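Local coordinates for cytochrome c, putative (Shewanella oneidensis, PDB 1SP3), which is a respiratory enzyme carrying eight c-type hemes, an octaheme tetrathionate reductase with unusual heme ligation that probably passes electrons along its hemes, at residues N2-V7 with Q129-P134; Y338-N343 with E386-A391; I344-K349 with L368-N373. All blocks are in the same frame, centred on the assembly; numbering follows the deposited sequence.

How the contacts relate
Contact 1 lies at a heme, whereas contacts 2 and 3 adjoin at one sheet, well away from it. The centres of contacts 1 and 2 are 52 Å apart, on opposite sides of the chain's centre, and those of contacts 1 and 3 are 43 Å apart. Contacts 2 and 3 touch, with centres 12 Å apart. Strand 325-339, which ends in contact 2, turns into strand 344-345 of contact 3, and Asp-339 N probably donates to Ile-344 O (2.8 Å). Contact 2 lies away from the heme sites, while the side chain of Pro-348 in contact 3 comes within about 8 Å of a heme.

Contact 1: residues N2-V7 with Q129-P134. With HEC (heme c), chain C.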
loop_
_atom_site.group_PDB
_atom_site.type_symbol
_atom_site.label_atom_id
_atom_site.label_comp_id
_atom_site.label_asym_id
_atom_site.label_seq_id
_atom_site.Cartn_x
_atom_site.Cartn_y
_atom_site.Cartn_z
ATOM N N ASN A 2 -24.253 -24.365 -5.120
ATOM C CA ASN A 2 -23.062 -25.116 -5.458
ATOM C C ASN A 2 -22.915 -26.291 -4.472
ATOM O O ASN A 2 -23.701 -26.331 -3.513
ATOM C CB ASN A 2 -21.845 -24.201 -5.483
ATOM C CG ASN A 2 -21.650 -23.432 -4.209
ATOM O OD1 ASN A 2 -21.592 -22.189 -4.221
ATOM N ND2 ASN A 2 -21.553 -24.137 -3.108
ATOM N N PRO A 3 -21.949 -27.219 -4.702
ATOM C CA PRO A 3 -21.739 -28.392 -3.873
ATOM C C PRO A 3 -21.075 -28.166 -2.514
ATOM O O PRO A 3 -20.963 -29.170 -1.754
ATOM C CB PRO A 3 -20.729 -29.203 -4.703
ATOM C CG PRO A 3 -20.785 -28.675 -5.965
ATOM C CD PRO A 3 -20.968 -27.209 -5.794
ATOM N N HIS A 4 -20.605 -26.939 -2.216
ATOM C CA HIS A 4 -19.684 -26.724 -1.069
ATOM C C HIS A 4 -20.083 -27.418 0.242
ATOM O O HIS A 4 -19.280 -28.107 0.861
ATOM C CB HIS A 4 -19.479 -25.225 -0.778
ATOM C CG HIS A 4 -18.860 -24.471 -1.913
ATOM N ND1 HIS A 4 -19.059 -23.122 -2.085
ATOM C CD2 HIS A 4 -18.103 -24.885 -2.963
ATOM C CE1 HIS A 4 -18.435 -22.730 -3.186
ATOM N NE2 HIS A 4 -17.840 -23.779 -3.728
ATOM N N LYS A 5 -21.317 -27.170 0.659
ATOM C CA LYS A 5 -21.830 -27.583 1.955
ATOM C C LYS A 5 -21.850 -29.091 2.158
ATOM O O LYS A 5 -21.735 -29.576 3.305
ATOM C CB LYS A 5 -23.202 -26.952 2.182
ATOM C CG LYS A 5 -23.056 -25.515 2.785
ATOM C CD LYS A 5 -23.806 -24.429 2.001
ATOM C CE LYS A 5 -23.821 -23.063 2.735
ATOM N NZ LYS A 5 -24.773 -22.064 2.098
ATOM N N ASP A 6 -21.939 -29.799 1.032
ATOM C CA ASP A 6 -21.941 -31.249 0.918
ATOM C C ASP A 6 -20.528 -31.853 0.831
ATOM O O ASP A 6 -20.270 -32.934 1.391
ATOM C CB ASP A 6 -22.779 -31.675 -0.335
ATOM C CG ASP A 6 -24.340 -31.519 -0.123
ATOM O OD1 ASP A 6 -24.796 -31.302 1.051
ATOM O OD2 ASP A 6 -25.188 -31.606 -1.066
ATOM N N VAL A 7 -19.600 -31.171 0.148
ATOM C CA VAL A 7 -18.317 -31.817 -0.194
ATOM C C VAL A 7 -17.106 -31.499 0.734
ATOM O O VAL A 7 -16.037 -32.120 0.615
ATOM C CB VAL A 7 -17.956 -31.654 -1.695
ATOM C CG1 VAL A 7 -16.651 -32.341 -1.973
ATOM C CG2 VAL A 7 -19.022 -32.301 -2.616
ATOM N N GLN A 129 -17.000 -24.570 3.909
ATOM C CA GLN A 129 -18.365 -24.815 3.460
ATOM C C GLN A 129 -19.117 -23.532 3.189
ATOM O O GLN A 129 -20.023 -23.489 2.306
ATOM C CB GLN A 129 -19.123 -25.603 4.511
ATOM C CG GLN A 129 -18.697 -27.055 4.585
ATOM C CD GLN A 129 -19.138 -27.694 5.873
ATOM O OE1 GLN A 129 -18.355 -28.409 6.495
ATOM N NE2 GLN A 129 -20.396 -27.434 6.288
ATOM N N ASN A 130 -18.742 -22.473 3.908
ATOM C CA ASN A 130 -19.479 -21.229 3.761
ATOM C C ASN A 130 -18.923 -20.166 2.797
ATOM O O ASN A 130 -19.411 -19.068 2.737
ATOM C CB ASN A 130 -19.740 -20.668 5.119
ATOM C CG ASN A 130 -20.799 -21.498 5.854
ATOM O OD1 ASN A 130 -21.975 -21.294 5.598
ATOM N ND2 ASN A 130 -20.363 -22.519 6.694
ATOM N N VAL A 131 -17.907 -20.550 2.042
ATOM C CA VAL A 131 -17.129 -19.682 1.154
ATOM C C VAL A 131 -18.110 -19.050 0.143
ATOM O O VAL A 131 -19.108 -19.670 -0.254
ATOM C CB VAL A 131 -16.124 -20.687 0.611
ATOM C CG1 VAL A 131 -16.209 -21.028 -0.813
ATOM C CG2 VAL A 131 -14.733 -20.611 1.266
ATOM N N GLY A 132 -17.846 -17.818 -0.271
ATOM C CA GLY A 132 -18.657 -17.191 -1.289
ATOM C C GLY A 132 -17.979 -15.911 -1.831
ATOM O O GLY A 132 -16.742 -15.782 -1.782
ATOM N N ALA A 133 -18.789 -14.961 -2.301
ATOM C CA ALA A 133 -18.233 -13.818 -3.001
ATOM C C ALA A 133 -17.580 -12.940 -1.942
ATOM O O ALA A 133 -18.101 -12.851 -0.803
ATOM C CB ALA A 133 -19.336 -13.104 -3.786
ATOM N N PRO A 134 -16.391 -12.408 -2.256
ATOM C CA PRO A 134 -15.693 -11.479 -1.332
ATOM C C PRO A 134 -16.571 -10.239 -1.058
ATOM O O PRO A 134 -17.252 -9.716 -2.011
ATOM C CB PRO A 134 -14.458 -10.990 -2.142
ATOM C CG PRO A 134 -14.187 -12.266 -3.236
ATOM C CD PRO A 134 -15.655 -12.665 -3.514
HETATM FE FE HEC C . -16.464 -23.968 -5.326
HETATM C CHA HEC C . -18.629 -21.923 -6.830
HETATM C CHB HEC C . -14.705 -21.309 -4.074
HETATM C CHC HEC C . -14.619 -26.067 -3.297
HETATM C CHD HEC C . -17.634 -26.662 -7.051
HETATM N NA HEC C . -16.606 -21.944 -5.449
HETATM C C1A HEC C . -17.644 -21.309 -6.071
HETATM C C2A HEC C . -17.450 -19.904 -5.872
HETATM C C3A HEC C . -16.364 -19.729 -5.099
HETATM C C4A HEC C . -15.805 -21.024 -4.832
HETATM C CMA HEC C . -15.807 -18.386 -4.557
HETATM C CAA HEC C . -18.406 -18.791 -6.410
HETATM C CBA HEC C . -19.285 -18.548 -5.161
HETATM C CGA HEC C . -20.375 -17.579 -5.445
HETATM O O1A HEC C . -21.105 -17.233 -4.456
HETATM O O2A HEC C . -20.493 -17.178 -6.640
HETATM N NB HEC C . -14.941 -23.759 -3.916
HETATM C C1B HEC C . -14.359 -22.541 -3.601
HETATM C C2B HEC C . -13.320 -22.814 -2.617
HETATM C C3B HEC C . -13.312 -24.132 -2.405
HETATM C C4B HEC C . -14.341 -24.739 -3.198
HETATM C CMB HEC C . -12.408 -21.739 -1.971
HETATM C CAB HEC C . -12.475 -24.877 -1.369
HETATM C CBB HEC C . -12.761 -24.426 -0.130
HETATM N NC HEC C . -16.214 -25.945 -5.184
HETATM C C1C HEC C . -15.382 -26.614 -4.310
HETATM C C2C HEC C . -15.465 -28.019 -4.594
HETATM C C3C HEC C . -16.304 -28.180 -5.640
HETATM C C4C HEC C . -16.767 -26.873 -6.036
HETATM C CMC HEC C . -14.644 -29.110 -3.815
HETATM C CAC HEC C . -16.733 -29.523 -6.379
HETATM C CBC HEC C . -17.023 -30.666 -5.712
HETATM N ND HEC C . -17.922 -24.251 -6.707
HETATM C C1D HEC C . -18.226 -25.453 -7.296
HETATM C C2D HEC C . -19.276 -25.240 -8.299
HETATM C C3D HEC C . -19.572 -23.793 -8.193
HETATM C C4D HEC C . -18.695 -23.255 -7.191
HETATM C CMD HEC C . -19.961 -26.246 -9.271
HETATM C CAD HEC C . -20.575 -23.041 -9.083
HETATM C CBD HEC C . -19.792 -22.814 -10.364
HETATM C CGD HEC C . -20.683 -22.257 -11.485
HETATM O O1D HEC C . -21.440 -23.024 -12.180
HETATM O O2D HEC C . -20.675 -21.005 -11.676
HETATM O O HOH W 1 -20.406 -22.065 0.136
#
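His-4 and Val-131 meet at the bis-histidine site of a c-type heme, where the two segments lie over one side of the porphyrin. His-4 NE2 binds the iron at 2.1 Å as an axial ligand, and His-26 supplies the second. CG of His-4 stands anti to its carbonyl carbon (chi1 -62°), and the ring beyond it turns NE2 to the metal and ND1 to a water bridge. There ND1 donates to a water at 2.8 Å in the plane of the imidazole. This water also lies 2.6 Å from Gln-129 O and close to Val-131 O; more acceptors surround it than it has protons, so how these are shared is uncertain. The bridge ties the outer nitrogen of the ligand to two carbonyls of 129-134 and should help to fix the rotation of the ring. CG1 of Val-131 fits into the corner where the imidazole stands on the porphyrin, 3.7 Å from His-4 CE1, which it approaches obliquely, and 3.6 Å from heme CHB. Nearer the N-terminus, Pro-3 CD rests on the porphyrin 3.6 Å from C1D, with Asn-2 CB beside it. Pro-3 O accepts from the backbone N of both Asp-6 and Val-7, holding the first turn together.

Lys-5 extends this interface outward with its carbon chain, which bends at chi2: CG lies 3.7 Å from Gln-129 O, and CE is 3.8 Å from Asn-130 OD1. Asn-130 ND2 donates to Lys-126 O, back into helix 124-129. The short helix 4-7 thus packs against the end of helix 124-129 and the loop leading to helix 136-143. Val-131 also touches Leu-99 of helix 99-102, in which His-102, axial ligand of a second heme, donates from ND1 to Gly-132 O.

Contact 2: residues Y338-N343 with E386-A391; sequences YDKKLN and EYDFAA
Tyr-338 and Asp-388 are joined by two backbone hydrogen bonds, one in each direction. Tyr-338 N donates to Asp-388 O at 2.9 Å (N-H...O 167°), and Asp-388 N returns a bond of the same length to Tyr-338 O. A third bond runs from Lys-340 N to Glu-386 O at 2.8 Å. The close backbones also bring CA-H...O contacts, the shorter from Tyr-387 CA to Tyr-338 O at 3.2 Å.

These bonds make Tyr-338 and Asp-388 an antiparallel hydrogen-bonded pair and Asp-339 and Tyr-387 a non-hydrogen-bonded one. They lie where strand 325-339 ends beside the start of strand 387-397, in the mixed sheet of the region that belongs to the bacterial cytochrome c family. Past the pair segment 338-343 turns away in an Asx motif: Leu-342 N donates to Asp-339 OD1, which also accepts from Ser-384 OG.

Charged contacts gather round Glu-386, which sits between two lysines: OE2 takes Lys-341 NZ at 3.1 Å, nearly in line with its C-O bond, while Lys-340 NZ makes only a long salt bridge to OE1. Bends at chi2, chi3 and chi4 fold the Lys-341 chain back so that NZ meets OE2; CG, nearer the backbone, also lies close to it.

Ring and apolar contacts lie on the face that carries Tyr-338 and Asp-388. The two side chains run side by side in the same direction, ring and carboxylate planes 12° apart, with CE2 of the ring 3.6 Å from Asp-388 CB. Lys-340 CD touches the same CB. CD2 of the ring meets Ala-390 CB at 3.6 Å.

Among polar side-chain bonds, the Tyr-338 hydroxyl is hydrogen-bonded to Ser-306 OG and to a water, 2.8 Å from OH, that donates a longer bond to Asp-388 OD2.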
loop_
_atom_site.group_PDB
_atom_site.type_symbol
_atom_site.label_atom_id
_atom_site.label_comp_id
_atom_site.label_asym_id
_atom_site.label_seq_id
_atom_site.Cartn_x
_atom_site.Cartn_y
_atom_site.Cartn_z
ATOM N N TYR A 338 21.189 2.557 6.638
ATOM C CA TYR A 338 21.940 2.500 5.426
ATOM C C TYR A 338 23.416 2.082 5.695
ATOM O O TYR A 338 23.961 2.281 6.762
ATOM C CB TYR A 338 21.815 3.825 4.590
ATOM C CG TYR A 338 22.774 4.935 4.953
ATOM C CD1 TYR A 338 23.996 5.102 4.284
ATOM C CD2 TYR A 338 22.444 5.835 5.966
ATOM C CE1 TYR A 338 24.902 6.176 4.652
ATOM C CE2 TYR A 338 23.307 6.875 6.327
ATOM C CZ TYR A 338 24.519 7.035 5.688
ATOM O OH TYR A 338 25.315 8.104 6.100
ATOM N N ASP A 339 24.015 1.465 4.709
ATOM C CA ASP A 339 25.433 1.068 4.761
ATOM C C ASP A 339 26.332 2.297 4.570
ATOM O O ASP A 339 26.359 2.902 3.493
ATOM C CB ASP A 339 25.679 0.088 3.638
ATOM C CG ASP A 339 27.032 -0.572 3.736
ATOM O OD1 ASP A 339 28.086 0.156 3.637
ATOM O OD2 ASP A 339 27.097 -1.812 3.860
ATOM N N LYS A 340 27.079 2.640 5.610
ATOM C CA LYS A 340 27.812 3.924 5.672
ATOM C C LYS A 340 28.948 3.951 4.673
ATOM O O LYS A 340 29.385 5.026 4.270
ATOM C CB LYS A 340 28.387 4.163 7.085
ATOM C CG LYS A 340 29.161 5.438 7.187
ATOM C CD LYS A 340 28.516 6.398 8.168
ATOM C CE LYS A 340 29.517 7.352 8.903
ATOM N NZ LYS A 340 30.913 6.815 9.181
ATOM N N LYS A 341 29.406 2.765 4.275
ATOM C CA LYS A 341 30.438 2.671 3.255
ATOM C C LYS A 341 29.955 2.534 1.818
ATOM O O LYS A 341 30.509 3.156 0.925
ATOM C CB LYS A 341 31.438 1.551 3.574
ATOM C CG LYS A 341 32.470 1.967 4.683
ATOM C CD LYS A 341 33.395 3.133 4.256
ATOM C CE LYS A 341 34.916 2.815 4.512
ATOM N NZ LYS A 341 35.188 1.783 5.609
ATOM N N LEU A 342 28.959 1.696 1.574
ATOM C CA LEU A 342 28.450 1.645 0.225
ATOM C C LEU A 342 27.448 2.789 0.277
ATOM O O LEU A 342 26.976 3.216 1.358
ATOM C CB LEU A 342 27.802 0.258 -0.044
ATOM C CG LEU A 342 28.669 -0.946 0.376
ATOM C CD1 LEU A 342 27.747 -2.106 0.797
ATOM C CD2 LEU A 342 29.632 -1.354 -0.805
ATOM N N ASN A 343 27.054 3.438 -0.745
ATOM C CA ASN A 343 26.063 4.419 -0.069
ATOM C C ASN A 343 24.621 3.963 -0.353
ATOM O O ASN A 343 24.008 4.536 -1.179
ATOM C CB ASN A 343 26.360 5.913 -0.397
ATOM C CG ASN A 343 27.315 6.578 0.623
ATOM O OD1 ASN A 343 26.979 6.814 1.784
ATOM N ND2 ASN A 343 28.507 6.891 0.175
ATOM N N GLU A 386 29.614 -1.278 8.553
ATOM C CA GLU A 386 29.376 0.052 9.093
ATOM C C GLU A 386 27.962 0.563 8.659
ATOM O O GLU A 386 27.608 0.550 7.470
ATOM C CB GLU A 386 30.420 1.019 8.525
ATOM C CG GLU A 386 31.771 1.089 9.230
ATOM C CD GLU A 386 32.473 2.412 8.897
ATOM O OE1 GLU A 386 32.257 3.417 9.649
ATOM O OE2 GLU A 386 33.201 2.473 7.865
ATOM N N TYR A 387 27.184 1.031 9.610
ATOM C CA TYR A 387 25.883 1.524 9.252
ATOM C C TYR A 387 25.705 2.897 9.815
ATOM O O TYR A 387 26.443 3.309 10.739
ATOM C CB TYR A 387 24.792 0.603 9.738
ATOM C CG TYR A 387 24.573 0.607 11.247
ATOM C CD1 TYR A 387 23.567 1.408 11.822
ATOM C CD2 TYR A 387 25.338 -0.219 12.095
ATOM C CE1 TYR A 387 23.322 1.381 13.174
ATOM C CE2 TYR A 387 25.105 -0.268 13.506
ATOM C CZ TYR A 387 24.137 0.558 14.029
ATOM O OH TYR A 387 23.863 0.566 15.374
ATOM N N ASP A 388 24.699 3.586 9.257
ATOM C CA ASP A 388 24.158 4.835 9.815
ATOM C C ASP A 388 22.607 4.943 9.520
ATOM O O ASP A 388 21.975 3.947 9.026
ATOM C CB ASP A 388 25.018 6.005 9.329
ATOM C CG ASP A 388 24.913 7.181 10.226
ATOM O OD1 ASP A 388 23.987 7.251 11.103
ATOM O OD2 ASP A 388 25.727 8.085 10.142
ATOM N N PHE A 389 22.001 6.087 9.831
ATOM C CA PHE A 389 20.584 6.322 9.512
ATOM C C PHE A 389 20.408 7.539 8.564
ATOM O O PHE A 389 21.055 8.559 8.756
ATOM C CB PHE A 389 19.771 6.486 10.776
ATOM C CG PHE A 389 19.699 5.241 11.619
ATOM C CD1 PHE A 389 20.663 4.988 12.644
ATOM C CD2 PHE A 389 18.701 4.257 11.354
ATOM C CE1 PHE A 389 20.577 3.818 13.436
ATOM C CE2 PHE A 389 18.600 3.132 12.142
ATOM C CZ PHE A 389 19.587 2.883 13.174
ATOM N N ALA A 390 19.588 7.406 7.536
ATOM C CA ALA A 390 19.304 8.535 6.634
ATOM C C ALA A 390 17.830 8.827 6.415
ATOM O O ALA A 390 17.008 7.904 6.459
ATOM C CB ALA A 390 19.981 8.317 5.276
ATOM N N ALA A 391 17.509 10.079 6.070
ATOM C CA ALA A 391 16.117 10.548 5.945
ATOM C C ALA A 391 15.496 10.161 4.651
ATOM O O ALA A 391 16.207 10.089 3.645
ATOM C CB ALA A 391 15.960 12.067 6.227
HETATM O O HOH W 2 24.748 10.164 7.833
#

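Contact 3: residues I344-K349 with L368-N373; sequences IFITPK and LGMEAN
Asn-373, whose side chain crosses that of Thr-347 at about a right angle, has its OD1 gripped twice, by Met-376 N and by Thr-375 OG1. ND2 donates to Ser-68 OG and lies 3.6 Å from Thr-347 CG2. With CG anti to the backbone N (chi1 -165°), the amide is set against Thr-347. Between the backbones the approach is tight. Gly-369 CA comes 3.1 Å from Thr-347 O in a CA-H...O contact, and the absence of a side chain lets the helix lie so near the strand exit that the CA atoms of Pro-348 and Gly-369 are 4.1 Å apart.

Side-chain carbons and a sulfur pack to either end of the glycine contact. Met-370 bends at chi2 and chi3 and curls over the 344-349 backbone: its CG meets Ile-346 CG2 at 4.0 Å, SD stands 3.7 Å from Thr-347 OG1, and CE reaches Ile-344 CD1 at 3.9 Å. Farther along, Lys-349 lays its carbon chain on Leu-368, CD 4.0 Å from CB, before NZ donates to Ser-69 O. Helix 362-372 thereby packs on the segment leaving strand 344-345. Directly after that helix, Asn-373 is the N-cap of helix 374-378, its side-chain oxygen bonding the backbone N three residues on, as is typical of an asparagine cap.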
loop_
_atom_site.group_PDB
_atom_site.type_symbol
_atom_site.label_atom_id
_atom_site.label_comp_id
_atom_site.label_asym_id
_atom_site.label_seq_id
_atom_site.Cartn_x
_atom_site.Cartn_y
_atom_site.Cartn_z
ATOM N N ILE A 344 24.180 2.850 0.243
ATOM C CA ILE A 344 22.891 2.206 -0.066
ATOM C C ILE A 344 22.060 1.883 1.152
ATOM O O ILE A 344 22.608 1.562 2.243
ATOM C CB ILE A 344 23.051 0.857 -0.846
ATOM C CG1 ILE A 344 23.622 -0.246 0.076
ATOM C CG2 ILE A 344 23.918 1.048 -2.066
ATOM C CD1 ILE A 344 23.742 -1.579 -0.612
ATOM N N PHE A 345 20.724 1.890 0.969
ATOM C CA PHE A 345 19.866 1.443 2.081
ATOM C C PHE A 345 19.972 -0.051 2.286
ATOM O O PHE A 345 20.073 -0.817 1.298
ATOM C CB PHE A 345 18.392 1.873 1.814
ATOM C CG PHE A 345 18.163 3.339 2.091
ATOM C CD1 PHE A 345 17.757 4.202 1.064
ATOM C CD2 PHE A 345 18.341 3.847 3.372
ATOM C CE1 PHE A 345 17.559 5.525 1.314
ATOM C CE2 PHE A 345 18.108 5.207 3.648
ATOM C CZ PHE A 345 17.737 6.026 2.600
ATOM N N ILE A 346 19.941 -0.454 3.538
ATOM C CA ILE A 346 20.044 -1.824 3.956
ATOM C C ILE A 346 18.690 -2.394 4.215
ATOM O O ILE A 346 17.842 -1.655 4.672
ATOM C CB ILE A 346 20.792 -1.865 5.264
ATOM C CG1 ILE A 346 22.246 -1.454 4.985
ATOM C CG2 ILE A 346 20.571 -3.251 6.019
ATOM C CD1 ILE A 346 23.085 -1.301 6.305
ATOM N N THR A 347 18.523 -3.695 3.947
ATOM C CA THR A 347 17.300 -4.393 4.180
ATOM C C THR A 347 17.602 -5.267 5.358
ATOM O O THR A 347 18.209 -6.310 5.174
ATOM C CB THR A 347 16.939 -5.293 2.963
ATOM O OG1 THR A 347 18.081 -6.097 2.639
ATOM C CG2 THR A 347 16.703 -4.459 1.684
ATOM N N PRO A 348 17.251 -4.860 6.563
ATOM C CA PRO A 348 17.712 -5.584 7.756
ATOM C C PRO A 348 16.731 -6.663 8.189
ATOM O O PRO A 348 15.588 -6.604 7.830
ATOM C CB PRO A 348 17.790 -4.492 8.814
ATOM C CG PRO A 348 16.642 -3.667 8.472
ATOM C CD PRO A 348 16.514 -3.653 6.942
ATOM N N LYS A 349 17.224 -7.623 8.951
ATOM C CA LYS A 349 16.370 -8.582 9.567
ATOM C C LYS A 349 15.789 -7.985 10.868
ATOM O O LYS A 349 16.532 -7.649 11.784
ATOM C CB LYS A 349 17.171 -9.909 9.819
ATOM C CG LYS A 349 16.332 -11.025 10.569
ATOM C CD LYS A 349 17.186 -12.314 10.585
ATOM C CE LYS A 349 16.397 -13.557 10.895
ATOM N NZ LYS A 349 15.650 -14.064 9.747
ATOM N N LEU A 368 22.597 -10.093 8.614
ATOM C CA LEU A 368 21.632 -11.173 8.328
ATOM C C LEU A 368 20.581 -10.801 7.256
ATOM O O LEU A 368 20.218 -11.657 6.471
ATOM C CB LEU A 368 20.961 -11.679 9.611
ATOM C CG LEU A 368 21.835 -12.388 10.666
ATOM C CD1 LEU A 368 20.949 -12.638 11.948
ATOM C CD2 LEU A 368 22.509 -13.755 10.090
ATOM N N GLY A 369 20.147 -9.531 7.206
ATOM C CA GLY A 369 19.188 -9.056 6.213
ATOM C C GLY A 369 19.856 -8.931 4.833
ATOM O O GLY A 369 19.269 -9.224 3.793
ATOM N N MET A 370 21.097 -8.487 4.797
ATOM C CA MET A 370 21.809 -8.426 3.512
ATOM C C MET A 370 22.214 -9.783 2.926
ATOM O O MET A 370 22.203 -9.961 1.696
ATOM C CB MET A 370 23.018 -7.513 3.600
ATOM C CG MET A 370 22.614 -6.042 3.951
ATOM S SD MET A 370 21.721 -5.222 2.592
ATOM C CE MET A 370 23.211 -4.403 1.952
ATOM N N GLU A 371 22.591 -10.725 3.794
ATOM C CA GLU A 371 22.890 -12.081 3.313
ATOM C C GLU A 371 21.641 -12.814 2.914
ATOM O O GLU A 371 21.726 -13.823 2.278
ATOM C CB GLU A 371 23.608 -12.944 4.344
ATOM C CG GLU A 371 24.926 -12.406 4.827
ATOM C CD GLU A 371 25.379 -13.180 6.061
ATOM O OE1 GLU A 371 24.565 -14.022 6.576
ATOM O OE2 GLU A 371 26.547 -12.965 6.490
ATOM N N ALA A 372 20.468 -12.323 3.271
ATOM C CA ALA A 372 19.261 -13.021 2.840
ATOM C C ALA A 372 18.582 -12.397 1.602
ATOM O O ALA A 372 17.718 -13.038 0.965
ATOM C CB ALA A 372 18.268 -13.170 4.022
ATOM N N ASN A 373 18.941 -11.154 1.284
ATOM C CA ASN A 373 18.322 -10.442 0.154
ATOM C C ASN A 373 18.765 -11.018 -1.226
ATOM O O ASN A 373 19.964 -10.997 -1.553
ATOM C CB ASN A 373 18.610 -8.934 0.256
ATOM C CG ASN A 373 17.707 -8.079 -0.657
ATOM O OD1 ASN A 373 18.055 -7.760 -1.802
ATOM N ND2 ASN A 373 16.591 -7.631 -0.117
#